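Local coordinates for pyrrolysyl-tRNA synthetase (Desulfitobacterium hafniense, PDB 3DSQ), which probably attaches pyrrolysine to its cognate tRNA in an ATP-dependent reaction, as a homodimeric class II aminoacyl-tRNA synthetase, at residues Arg21-Asn26 against Gly282-Ile287. Residues are numbered along the deposited sequence; the frame is centred on the assembly and turned at random.
Sequences RLKELN and GVRLNI
Arg21 meets Asn286 with the end of its guanidinium, each terminal nitrogen taking a different oxygen. NH1 of Arg21 donates to the side-chain OD1 of Asn286 at 2.9 Å. NH2 of Arg21 donates to the backbone O of Asn286 at 3.0 Å. Both oxygens lie somewhat out of the guanidinium plane, and that plane stands 68° from the Asn286 amide. The Arg21 chain leaves with CG anti to the backbone N (chi1 179°) and bends at chi2, which carries the guanidinium over to the turn at Asn286. CD2 of Leu25 covers one face of this guanidinium. The same methyl meets CG2 of Ile287 at 3.7 Å, making the close apolar part of the contact. Glu24 and Arg284 run side by side, and OE1 of Glu24 forms a long salt bridge with NE of Arg284 at 3.5 Å. That OE1 also takes a weak bond from NH1 of Arg21, so the three form a salt-bridge network with the carboxylate between the arginines. Were Arg21 an alanine, both Asn286 oxygens would probably lose these donors and Glu24 one of its two arginines.

The solvent side lies at exposed Asn286. There a water accepts from ND2 of Asn286 and donates weakly to OE1 of Glu24. Elsewhere, near buried Gly282, another water accepts from N of Arg284 and donates to O of Glu24, linking the helix end to the strand. Asn26, with positive phi, completes a Schellman motif, and its OD1 bonds to the backbone N of Gln268.

The contact joins the end of helix 16-24 to the C-terminal strand 283-284, which pairs with strand 279-280. Helix 39-68 flanks both: Glu50 pairs with Arg21, Leu53 packs on Leu25, and His60 touches Val283. Glu141 and Leu145 of the second subunit pack against Arg284 and Ile287, respectively.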
# COMPACT_ATOMS: atom_id res chain seq x y z
N ARG B 21 22.07 -0.59 -18.30
CA ARG B 21 20.95 -0.69 -19.22
C ARG B 21 20.53 -2.16 -19.38
O ARG B 21 19.35 -2.49 -19.29
CB ARG B 21 21.36 -0.08 -20.57
CG ARG B 21 20.29 -0.14 -21.67
CD ARG B 21 18.95 0.38 -21.19
NE ARG B 21 18.00 0.54 -22.29
CZ ARG B 21 16.73 0.91 -22.14
NH1 ARG B 21 16.25 1.15 -20.93
NH2 ARG B 21 15.95 1.05 -23.20
N LEU B 22 21.50 -3.03 -19.60
CA LEU B 22 21.23 -4.45 -19.76
C LEU B 22 20.60 -5.01 -18.49
O LEU B 22 19.77 -5.93 -18.55
CB LEU B 22 22.52 -5.20 -20.10
CG LEU B 22 23.14 -4.80 -21.44
CD1 LEU B 22 24.42 -5.59 -21.66
CD2 LEU B 22 22.16 -5.04 -22.60
N LYS B 23 20.99 -4.46 -17.34
CA LYS B 23 20.43 -4.93 -16.07
C LYS B 23 18.98 -4.50 -15.93
O LYS B 23 18.15 -5.29 -15.49
CB LYS B 23 21.25 -4.40 -14.88
CG LYS B 23 21.98 -5.48 -14.11
CD LYS B 23 22.31 -5.04 -12.68
CE LYS B 23 23.01 -6.16 -11.91
NZ LYS B 23 23.26 -5.79 -10.48
N GLU B 24 18.67 -3.26 -16.29
CA GLU B 24 17.30 -2.76 -16.21
C GLU B 24 16.39 -3.58 -17.11
O GLU B 24 15.18 -3.70 -16.85
CB GLU B 24 17.21 -1.32 -16.69
CG GLU B 24 18.17 -0.33 -16.07
CD GLU B 24 17.91 1.07 -16.60
OE1 GLU B 24 17.69 1.21 -17.82
OE2 GLU B 24 17.95 2.02 -15.80
N LEU B 25 16.96 -4.09 -18.20
CA LEU B 25 16.22 -4.89 -19.16
C LEU B 25 16.27 -6.36 -18.79
O LEU B 25 15.87 -7.23 -19.57
CB LEU B 25 16.81 -4.69 -20.56
CG LEU B 25 16.75 -3.25 -21.07
CD1 LEU B 25 17.43 -3.11 -22.43
CD2 LEU B 25 15.30 -2.84 -21.13
N ASN B 26 16.75 -6.65 -17.58
CA ASN B 26 16.85 -8.01 -17.08
C ASN B 26 17.65 -8.98 -17.95
O ASN B 26 17.20 -10.10 -18.22
CB ASN B 26 15.45 -8.58 -16.82
CG ASN B 26 14.77 -7.92 -15.62
OD1 ASN B 26 15.40 -7.71 -14.58
ND2 ASN B 26 13.50 -7.60 -15.76
N GLY B 282 7.90 -5.55 -13.75
CA GLY B 282 9.22 -6.06 -14.08
C GLY B 282 9.84 -5.52 -15.36
O GLY B 282 10.96 -5.90 -15.69
N VAL B 283 9.15 -4.64 -16.07
CA VAL B 283 9.68 -4.10 -17.33
C VAL B 283 10.06 -2.61 -17.27
O VAL B 283 9.25 -1.79 -16.86
CB VAL B 283 8.65 -4.29 -18.48
CG1 VAL B 283 9.25 -3.85 -19.79
CG2 VAL B 283 8.20 -5.75 -18.55
N ARG B 284 11.28 -2.28 -17.68
CA ARG B 284 11.73 -0.88 -17.69
C ARG B 284 10.88 -0.21 -18.76
O ARG B 284 10.75 -0.73 -19.86
CB ARG B 284 13.22 -0.80 -18.05
CG ARG B 284 13.81 0.61 -18.08
CD ARG B 284 13.95 1.23 -16.70
NE ARG B 284 14.59 2.54 -16.79
CZ ARG B 284 13.97 3.67 -17.12
NH1 ARG B 284 12.67 3.69 -17.37
NH2 ARG B 284 14.67 4.79 -17.24
N LEU B 285 10.31 0.95 -18.45
CA LEU B 285 9.42 1.61 -19.40
C LEU B 285 9.98 2.32 -20.63
O LEU B 285 9.31 2.37 -21.66
CB LEU B 285 8.49 2.56 -18.64
CG LEU B 285 7.55 1.80 -17.68
CD1 LEU B 285 6.88 2.77 -16.75
CD2 LEU B 285 6.51 1.01 -18.49
N ASN B 286 11.18 2.87 -20.54
CA ASN B 286 11.73 3.57 -21.70
C ASN B 286 12.27 2.59 -22.74
O ASN B 286 13.45 2.62 -23.07
CB ASN B 286 12.81 4.55 -21.25
CG ASN B 286 14.05 3.86 -20.77
OD1 ASN B 286 13.97 2.79 -20.18
ND2 ASN B 286 15.20 4.47 -21.01
N ILE B 287 11.40 1.73 -23.26
CA ILE B 287 11.83 0.76 -24.26
C ILE B 287 11.09 0.89 -25.58
O ILE B 287 10.86 -0.14 -26.24
CB ILE B 287 11.66 -0.69 -23.75
CG1 ILE B 287 10.18 -0.99 -23.49
CG2 ILE B 287 12.47 -0.87 -22.47
CD1 ILE B 287 9.91 -2.41 -23.05
O HOH W 1 13.04 -4.56 -17.92
O HOH W 2 17.59 4.29 -19.15